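Local coordinates for protein aminopeptidase Y (Arg Lys Leu preference) (Bacillus subtilis, PDB 6HC7) that is a secreted zinc-dependent aminopeptidase that removes a range of N-terminal amino acids from peptides, at residues A332-V337 with S362-Q367; E40-A45 with A274-S279. All coordinates share one frame; numbering follows the deposited sequence.

Contact 1: A332-V337 with S362-Q367; sequences ASELYV and SLSLTQ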
ATOM      1  N   ALA A 332       8.472  12.890  12.946  1.00 53.36           N
ATOM      2  CA  ALA A 332       7.713  11.645  13.045  1.00 52.29           C
ATOM      3  C   ALA A 332       8.349  10.666  14.025  1.00 52.43           C
ATOM      4  O   ALA A 332       8.890   9.655  13.607  1.00 47.25           O
ATOM      5  CB  ALA A 332       7.585  11.003  11.677  1.00 45.75           C
ATOM      6  N   SER A 333       8.266  10.953  15.323  1.00 55.82           N
ATOM      7  CA  SER A 333       9.049  10.214  16.322  1.00 50.93           C
ATOM      8  C   SER A 333       8.236   9.265  17.216  1.00 46.93           C
ATOM      9  O   SER A 333       8.810   8.530  18.007  1.00 48.45           O
ATOM     10  CB  SER A 333       9.810  11.203  17.207  1.00 44.64           C
ATOM     11  OG  SER A 333       8.912  11.880  18.072  1.00 47.10           O
ATOM     12  N   GLU A 334       6.914   9.297  17.098  1.00 47.33           N
ATOM     13  CA  GLU A 334       6.038   8.346  17.782  1.00 46.69           C
ATOM     14  C   GLU A 334       5.732   7.083  16.913  1.00 52.31           C
ATOM     15  O   GLU A 334       5.161   7.192  15.829  1.00 47.63           O
ATOM     16  CB  GLU A 334       4.737   9.057  18.167  1.00 47.83           C
ATOM     17  CG  GLU A 334       3.993   8.462  19.348  1.00 58.32           C
ATOM     18  CD  GLU A 334       4.780   8.536  20.664  1.00 58.36           C
ATOM     19  OE1 GLU A 334       4.356   7.877  21.639  1.00 52.37           O
ATOM     20  OE2 GLU A 334       5.812   9.242  20.729  1.00 62.60           O
ATOM     21  N   LEU A 335       6.117   5.897  17.389  1.00 48.08           N
ATOM     22  CA  LEU A 335       5.784   4.634  16.721  1.00 40.37           C
ATOM     23  C   LEU A 335       4.364   4.201  17.041  1.00 39.49           C
ATOM     24  O   LEU A 335       4.059   3.866  18.170  1.00 46.82           O
ATOM     25  CB  LEU A 335       6.767   3.541  17.142  1.00 46.69           C
ATOM     26  CG  LEU A 335       6.840   2.200  16.406  1.00 46.61           C
ATOM     27  CD1 LEU A 335       6.810   2.400  14.899  1.00 44.51           C
ATOM     28  CD2 LEU A 335       8.124   1.470  16.803  1.00 36.57           C
ATOM     29  N   TYR A 336       3.490   4.204  16.050  1.00 40.85           N
ATOM     30  CA  TYR A 336       2.101   3.854  16.278  1.00 41.57           C
ATOM     31  C   TYR A 336       1.821   2.397  15.966  1.00 43.52           C
ATOM     32  O   TYR A 336       2.344   1.854  14.996  1.00 41.30           O
ATOM     33  CB  TYR A 336       1.180   4.748  15.451  1.00 43.30           C
ATOM     34  CG  TYR A 336       1.073   6.141  16.007  1.00 48.94           C
ATOM     35  CD1 TYR A 336       2.018   7.108  15.693  1.00 48.49           C
ATOM     36  CD2 TYR A 336       0.043   6.484  16.881  1.00 51.25           C
ATOM     37  CE1 TYR A 336       1.927   8.392  16.215  1.00 56.17           C
ATOM     38  CE2 TYR A 336      -0.055   7.757  17.408  1.00 50.17           C
ATOM     39  CZ  TYR A 336       0.893   8.707  17.073  1.00 56.30           C
ATOM     40  OH  TYR A 336       0.808   9.978  17.589  1.00 61.94           O
ATOM     41  N   VAL A 337       0.998   1.779  16.807  1.00 40.15           N
ATOM     42  CA  VAL A 337       0.538   0.421  16.610  1.00 35.49           C
ATOM     43  C   VAL A 337      -0.932   0.482  16.240  1.00 37.80           C
ATOM     44  O   VAL A 337      -1.793   0.713  17.090  1.00 39.58           O
ATOM     45  CB  VAL A 337       0.747  -0.439  17.873  1.00 36.50           C
ATOM     46  CG1 VAL A 337       0.268  -1.861  17.644  1.00 32.67           C
ATOM     47  CG2 VAL A 337       2.211  -0.420  18.285  1.00 34.45           C
ATOM     48  N   SER A 362       8.051   6.078  23.466  1.00 61.91           N
ATOM     49  CA  SER A 362       7.287   6.661  22.366  1.00 62.01           C
ATOM     50  C   SER A 362       6.446   5.644  21.579  1.00 60.54           C
ATOM     51  O   SER A 362       6.456   5.649  20.351  1.00 60.56           O
ATOM     52  CB  SER A 362       8.240   7.393  21.420  1.00 55.15           C
ATOM     53  OG  SER A 362       8.824   8.508  22.069  1.00 50.22           O
ATOM     54  N   LEU A 363       5.705   4.791  22.284  1.00 55.42           N
ATOM     55  CA  LEU A 363       4.877   3.773  21.635  1.00 48.25           C
ATOM     56  C   LEU A 363       3.402   4.002  21.946  1.00 47.88           C
ATOM     57  O   LEU A 363       3.039   4.245  23.094  1.00 57.04           O
ATOM     58  CB  LEU A 363       5.322   2.380  22.083  1.00 50.70           C
ATOM     59  CG  LEU A 363       4.866   1.151  21.302  1.00 52.53           C
ATOM     60  CD1 LEU A 363       6.059   0.262  21.141  1.00 50.38           C
ATOM     61  CD2 LEU A 363       3.806   0.408  22.052  1.00 46.82           C
ATOM     62  N   SER A 364       2.539   3.948  20.940  1.00 39.61           N
ATOM     63  CA  SER A 364       1.140   4.242  21.195  1.00 45.59           C
ATOM     64  C   SER A 364       0.203   3.353  20.411  1.00 44.16           C
ATOM     65  O   SER A 364       0.393   3.120  19.221  1.00 47.28           O
ATOM     66  CB  SER A 364       0.835   5.711  20.878  1.00 45.58           C
ATOM     67  OG  SER A 364       1.914   6.543  21.282  1.00 48.81           O
ATOM     68  N   LEU A 365      -0.817   2.856  21.083  1.00 40.77           N
ATOM     69  CA  LEU A 365      -1.870   2.166  20.379  1.00 44.64           C
ATOM     70  C   LEU A 365      -2.716   3.226  19.736  1.00 44.60           C
ATOM     71  O   LEU A 365      -2.819   4.323  20.263  1.00 48.01           O
ATOM     72  CB  LEU A 365      -2.719   1.300  21.309  1.00 41.27           C
ATOM     73  CG  LEU A 365      -3.888   0.562  20.642  1.00 46.83           C
ATOM     74  CD1 LEU A 365      -3.396  -0.579  19.739  1.00 39.90           C
ATOM     75  CD2 LEU A 365      -4.896   0.055  21.681  1.00 51.64           C
ATOM     76  N   THR A 366      -3.307   2.905  18.593  1.00 40.20           N
ATOM     77  CA  THR A 366      -4.288   3.772  17.993  1.00 42.40           C
ATOM     78  C   THR A 366      -5.044   2.945  16.984  1.00 40.92           C
ATOM     79  O   THR A 366      -4.684   1.796  16.744  1.00 44.23           O
ATOM     80  CB  THR A 366      -3.650   5.015  17.321  1.00 45.08           C
ATOM     81  OG1 THR A 366      -4.679   5.836  16.759  1.00 49.41           O
ATOM     82  CG2 THR A 366      -2.692   4.603  16.221  1.00 49.01           C
ATOM     83  N   GLN A 367      -6.095   3.528  16.416  1.00 42.32           N
ATOM     84  CA  GLN A 367      -6.852   2.909  15.335  1.00 43.68           C
ATOM     85  C   GLN A 367      -6.225   3.212  13.971  1.00 44.25           C
ATOM     86  O   GLN A 367      -5.662   4.284  13.760  1.00 47.66           O
ATOM     87  CB  GLN A 367      -8.304   3.387  15.364  1.00 30.96           C
ATOM     88  CG  GLN A 367      -9.272   2.583  14.473  1.00 41.12           C
ATOM     89  CD  GLN A 367      -9.215   2.967  12.976  1.00 50.78           C
ATOM     90  OE1 GLN A 367      -8.647   4.001  12.603  1.00 52.18           O
ATOM     91  NE2 GLN A 367      -9.788   2.115  12.118  1.00 43.98           N
TER
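Ser-364 O receives the shortest hydrogen bond of the contact, from Val-337 N at 2.8 Å and nearly straight (170°), while the CA-H of Tyr-336 touches the same oxygen from 3.5 Å. Three more backbone bonds continue the parallel pairing: Leu-335 N to Ser-362 O (3.0 Å), Ser-364 N to Leu-335 O, and Thr-366 N to Val-337 O. Leu-335, Val-337, Leu-363 and Leu-365 project from one face of the pair. There Val-337 CG2 meets Leu-363 CD2 at 4.2 Å, and Trp-348 of helix 346-358 packs on Val-337 and both leucines of the second strand, an apolar setting that suits branched aliphatic chains. The other face carries Tyr-336, whose CD2 meets the methyl CG2 of Thr-366 obliquely at 3.4 Å. With OG1 anti to the backbone N (chi1 -179°), Thr-366 keeps its methyl for the ring and its hydroxyl for a hydrogen bond to Glu-394. At the start of the pair, Glu-334 bends at chi2 (64°) and brings its carboxylate alongside Ser-362; OE1 comes within 2.8 Å of Ser-364 OG, but at an angle poor for a hydrogen bond. Two neighbouring parallel strands joined through a helix packed on their apolar face form a beta-alpha-beta unit, here in the M28 peptidase region.

Contact 2: E40-A45 with A274-S279; sequences ELPFKA and ARVLKS. With SO4 (sulfate ion), chain F.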
ATOM      1  N   GLU A  40      20.393 -12.437  23.139  1.00 79.84           N
ATOM      2  CA  GLU A  40      20.925 -11.509  22.142  1.00 73.29           C
ATOM      3  C   GLU A  40      20.090 -11.454  20.854  1.00 70.12           C
ATOM      4  O   GLU A  40      19.971 -12.444  20.118  1.00 67.83           O
ATOM      5  CB  GLU A  40      22.377 -11.900  21.809  1.00 70.53           C
ATOM      6  CG  GLU A  40      22.993 -11.202  20.604  1.00 60.49           C
ATOM      7  CD  GLU A  40      23.505  -9.824  20.941  1.00 64.77           C
ATOM      8  OE1 GLU A  40      24.421  -9.335  20.240  1.00 63.46           O
ATOM      9  OE2 GLU A  40      22.989  -9.231  21.911  1.00 62.12           O
ATOM     10  N   LEU A  41      19.523 -10.283  20.584  1.00 64.43           N
ATOM     11  CA  LEU A  41      18.759 -10.063  19.366  1.00 57.31           C
ATOM     12  C   LEU A  41      19.426  -8.965  18.533  1.00 55.21           C
ATOM     13  O   LEU A  41      18.993  -7.814  18.562  1.00 48.48           O
ATOM     14  CB  LEU A  41      17.306  -9.702  19.707  1.00 49.50           C
ATOM     15  CG  LEU A  41      16.532 -10.835  20.392  1.00 51.59           C
ATOM     16  CD1 LEU A  41      15.167 -10.375  20.861  1.00 45.47           C
ATOM     17  CD2 LEU A  41      16.402 -12.045  19.464  1.00 48.98           C
ATOM     18  N   PRO A  42      20.481  -9.331  17.774  1.00 55.68           N
ATOM     19  CA  PRO A  42      21.335  -8.387  17.037  1.00 48.65           C
ATOM     20  C   PRO A  42      20.722  -7.872  15.729  1.00 44.91           C
ATOM     21  O   PRO A  42      21.230  -8.173  14.644  1.00 46.18           O
ATOM     22  CB  PRO A  42      22.588  -9.217  16.748  1.00 48.43           C
ATOM     23  CG  PRO A  42      22.061 -10.621  16.587  1.00 52.33           C
ATOM     24  CD  PRO A  42      20.872 -10.735  17.527  1.00 52.71           C
ATOM     25  N   PHE A  43      19.643  -7.103  15.832  1.00 46.22           N
ATOM     26  CA  PHE A  43      19.042  -6.466  14.655  1.00 53.01           C
ATOM     27  C   PHE A  43      19.960  -5.392  14.069  1.00 44.22           C
ATOM     28  O   PHE A  43      20.250  -4.397  14.732  1.00 44.22           O
ATOM     29  CB  PHE A  43      17.684  -5.839  15.000  1.00 47.93           C
ATOM     30  CG  PHE A  43      16.919  -5.365  13.796  1.00 48.26           C
ATOM     31  CD1 PHE A  43      17.132  -4.092  13.273  1.00 47.63           C
ATOM     32  CD2 PHE A  43      16.000  -6.187  13.184  1.00 41.31           C
ATOM     33  CE1 PHE A  43      16.444  -3.661  12.171  1.00 43.61           C
ATOM     34  CE2 PHE A  43      15.304  -5.755  12.083  1.00 47.26           C
ATOM     35  CZ  PHE A  43      15.531  -4.494  11.568  1.00 42.74           C
ATOM     36  N   LYS A  44      20.391  -5.585  12.827  1.00 38.33           N
ATOM     37  CA  LYS A  44      21.314  -4.639  12.191  1.00 45.20           C
ATOM     38  C   LYS A  44      20.601  -3.772  11.148  1.00 45.73           C
ATOM     39  O   LYS A  44      20.299  -4.241  10.038  1.00 43.09           O
ATOM     40  CB  LYS A  44      22.484  -5.384  11.528  1.00 46.59           C
ATOM     41  CG  LYS A  44      23.184  -6.426  12.406  1.00 51.75           C
ATOM     42  CD  LYS A  44      24.319  -5.849  13.245  1.00 54.74           C
ATOM     43  CE  LYS A  44      25.356  -6.931  13.570  1.00 55.63           C
ATOM     44  NZ  LYS A  44      25.835  -7.645  12.334  1.00 51.72           N
ATOM     45  N   ALA A  45      20.353  -2.507  11.494  1.00 41.57           N
ATOM     46  CA  ALA A  45      19.619  -1.603  10.605  1.00 42.28           C
ATOM     47  C   ALA A  45      20.361  -1.366   9.291  1.00 47.27           C
ATOM     48  O   ALA A  45      19.731  -1.057   8.272  1.00 43.99           O
ATOM     49  CB  ALA A  45      19.341  -0.277  11.289  1.00 42.27           C
ATOM     50  N   ALA A 274      13.806 -11.762  10.094  1.00 36.50           N
ATOM     51  CA  ALA A 274      13.876 -13.185   9.811  1.00 38.62           C
ATOM     52  C   ALA A 274      15.303 -13.672  10.032  1.00 41.70           C
ATOM     53  O   ALA A 274      15.507 -14.781  10.516  1.00 45.81           O
ATOM     54  CB  ALA A 274      13.418 -13.495   8.399  1.00 35.84           C
ATOM     55  N   ARG A 275      16.281 -12.831   9.700  1.00 43.26           N
ATOM     56  CA  ARG A 275      17.695 -13.184   9.837  1.00 45.27           C
ATOM     57  C   ARG A 275      18.112 -13.342  11.301  1.00 46.26           C
ATOM     58  O   ARG A 275      18.867 -14.249  11.651  1.00 47.77           O
ATOM     59  CB  ARG A 275      18.585 -12.135   9.165  1.00 44.90           C
ATOM     60  CG  ARG A 275      20.080 -12.389   9.329  1.00 44.58           C
ATOM     61  CD  ARG A 275      20.824 -11.109   9.652  1.00 50.20           C
ATOM     62  NE  ARG A 275      21.995 -11.359  10.490  1.00 60.06           N
ATOM     63  CZ  ARG A 275      22.358 -10.592  11.515  1.00 58.36           C
ATOM     64  NH1 ARG A 275      21.632  -9.525  11.823  1.00 48.22           N
ATOM     65  NH2 ARG A 275      23.442 -10.889  12.232  1.00 62.52           N
ATOM     66  N   VAL A 276      17.618 -12.458  12.157  1.00 45.89           N
ATOM     67  CA  VAL A 276      17.892 -12.570  13.586  1.00 44.54           C
ATOM     68  C   VAL A 276      17.159 -13.758  14.213  1.00 48.19           C
ATOM     69  O   VAL A 276      17.718 -14.495  15.025  1.00 47.88           O
ATOM     70  CB  VAL A 276      17.487 -11.296  14.320  1.00 47.13           C
ATOM     71  CG1 VAL A 276      17.520 -11.523  15.830  1.00 51.91           C
ATOM     72  CG2 VAL A 276      18.391 -10.151  13.909  1.00 48.31           C
ATOM     73  N   LEU A 277      15.905 -13.940  13.818  1.00 45.75           N
ATOM     74  CA  LEU A 277      15.071 -14.988  14.375  1.00 46.01           C
ATOM     75  C   LEU A 277      15.423 -16.347  13.772  1.00 50.36           C
ATOM     76  O   LEU A 277      14.921 -17.382  14.209  1.00 45.24           O
ATOM     77  CB  LEU A 277      13.600 -14.663  14.143  1.00 43.47           C
ATOM     78  CG  LEU A 277      13.104 -13.373  14.803  1.00 42.88           C
ATOM     79  CD1 LEU A 277      11.644 -13.128  14.440  1.00 38.56           C
ATOM     80  CD2 LEU A 277      13.301 -13.435  16.302  1.00 43.77           C
ATOM     81  N   LYS A 278      16.301 -16.330  12.775  1.00 45.45           N
ATOM     82  CA  LYS A 278      16.743 -17.554  12.119  1.00 53.39           C
ATOM     83  C   LYS A 278      17.276 -18.606  13.100  1.00 55.65           C
ATOM     84  O   LYS A 278      17.030 -19.801  12.944  1.00 63.07           O
ATOM     85  CB  LYS A 278      17.821 -17.223  11.075  1.00 54.86           C
ATOM     86  CG  LYS A 278      18.290 -18.402  10.251  1.00 53.57           C
ATOM     87  CD  LYS A 278      19.810 -18.510  10.244  1.00 59.63           C
ATOM     88  CE  LYS A 278      20.459 -17.367   9.480  1.00 52.09           C
ATOM     89  NZ  LYS A 278      21.935 -17.538   9.510  1.00 58.95           N
ATOM     90  N   SER A 279      17.996 -18.161  14.118  1.00 52.54           N
ATOM     91  CA  SER A 279      18.676 -19.088  15.011  1.00 50.28           C
ATOM     92  C   SER A 279      18.108 -19.028  16.427  1.00 52.94           C
ATOM     93  O   SER A 279      18.834 -19.193  17.417  1.00 47.91           O
ATOM     94  CB  SER A 279      20.176 -18.785  15.017  1.00 55.66           C
ATOM     95  OG  SER A 279      20.426 -17.385  15.034  1.00 55.43           O
TER
HETATM   96  S   SO4 F 503      24.763 -14.602   9.765  1.00102.29           S
HETATM   97  O1  SO4 F 503      25.605 -13.512  10.275  1.00 77.45           O
HETATM   98  O2  SO4 F 503      23.365 -14.181   9.664  1.00 78.60           O
HETATM   99  O3  SO4 F 503      25.246 -14.987   8.439  1.00 90.98           O
HETATM  100  O4  SO4 F 503      24.830 -15.756  10.672  1.00 92.63           O
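Val-276, near the end of helix 260-277, packs against an inverse gamma turn centred on Pro-42, in which Phe-43 N bonds to Leu-41 O at 2.9 Å. Proline suits this place because its ring already limits phi and leaves a compact apolar surface beside the helix. The tight part of the contact gathers round the two methyls of the valine. CG1, anti to the backbone N (chi1 169°), meets both Leu-41 CD2 and Pro-42 CD at 3.8 Å, the leucine chain crossing the valine at about a right angle. CG2 lies against the turn's backbone, 3.5 Å from Pro-42 O. A short branched chain such as valine can touch leucine, proline and the peptide at once without holding the loop off. CB of Phe-43 points away from 274-279, and the ring packs between helix 412-430 and Val-269 in an earlier part of helix 260-277, while Gln-416 bonds the backbone at Phe-43 O and Ala-45 N.

The outer side is polar and looser. Arg-275 reaches across with NH1, which gives a hydrogen bond to Pro-42 O (3.2 Å, 144°), this oxygen lying somewhat out of the guanidinium plane, and which also forms a salt bridge with Glu-272. The same carboxylate oxygen of Glu-272 accepts a hydrogen bond from Lys-44 N, at the N-cap of helix 45-59. Lys-44 lays CG obliquely by NH1, and its NZ stands 4.0 Å from Arg-275 NH2; Glu-272 and a sulfate ion, probably from the crystallisation liquor, may moderate these like charges. The sulfate sits at the guanidinium edge, its O2 in the plane of the group and taking a nearly straight hydrogen bond from Arg-275 NE at 3.2 Å (166°).

How the contacts relate
Contact 2 opens close to the N terminus of the modelled chain, where the 40-45 loop leads into helix 45-59, and closes near the end of helix 260-277, with 228 residues between its two segments, after the chain has run through the PA region and entered the M28 peptidase region. Contact 1 comes afterwards and is local, closing a loop of 24 residues that contains helix 346-358. The two are in series, neither nested nor crossed, with centres about 23 Å apart. Contact 2 ties the N-terminal loop to helix 260-277, while contact 1 joins strands 334-339 and 363-367. Helix 412-430 links them: Tyr-427 touches Leu-41, and Leu-421 touches Leu-363.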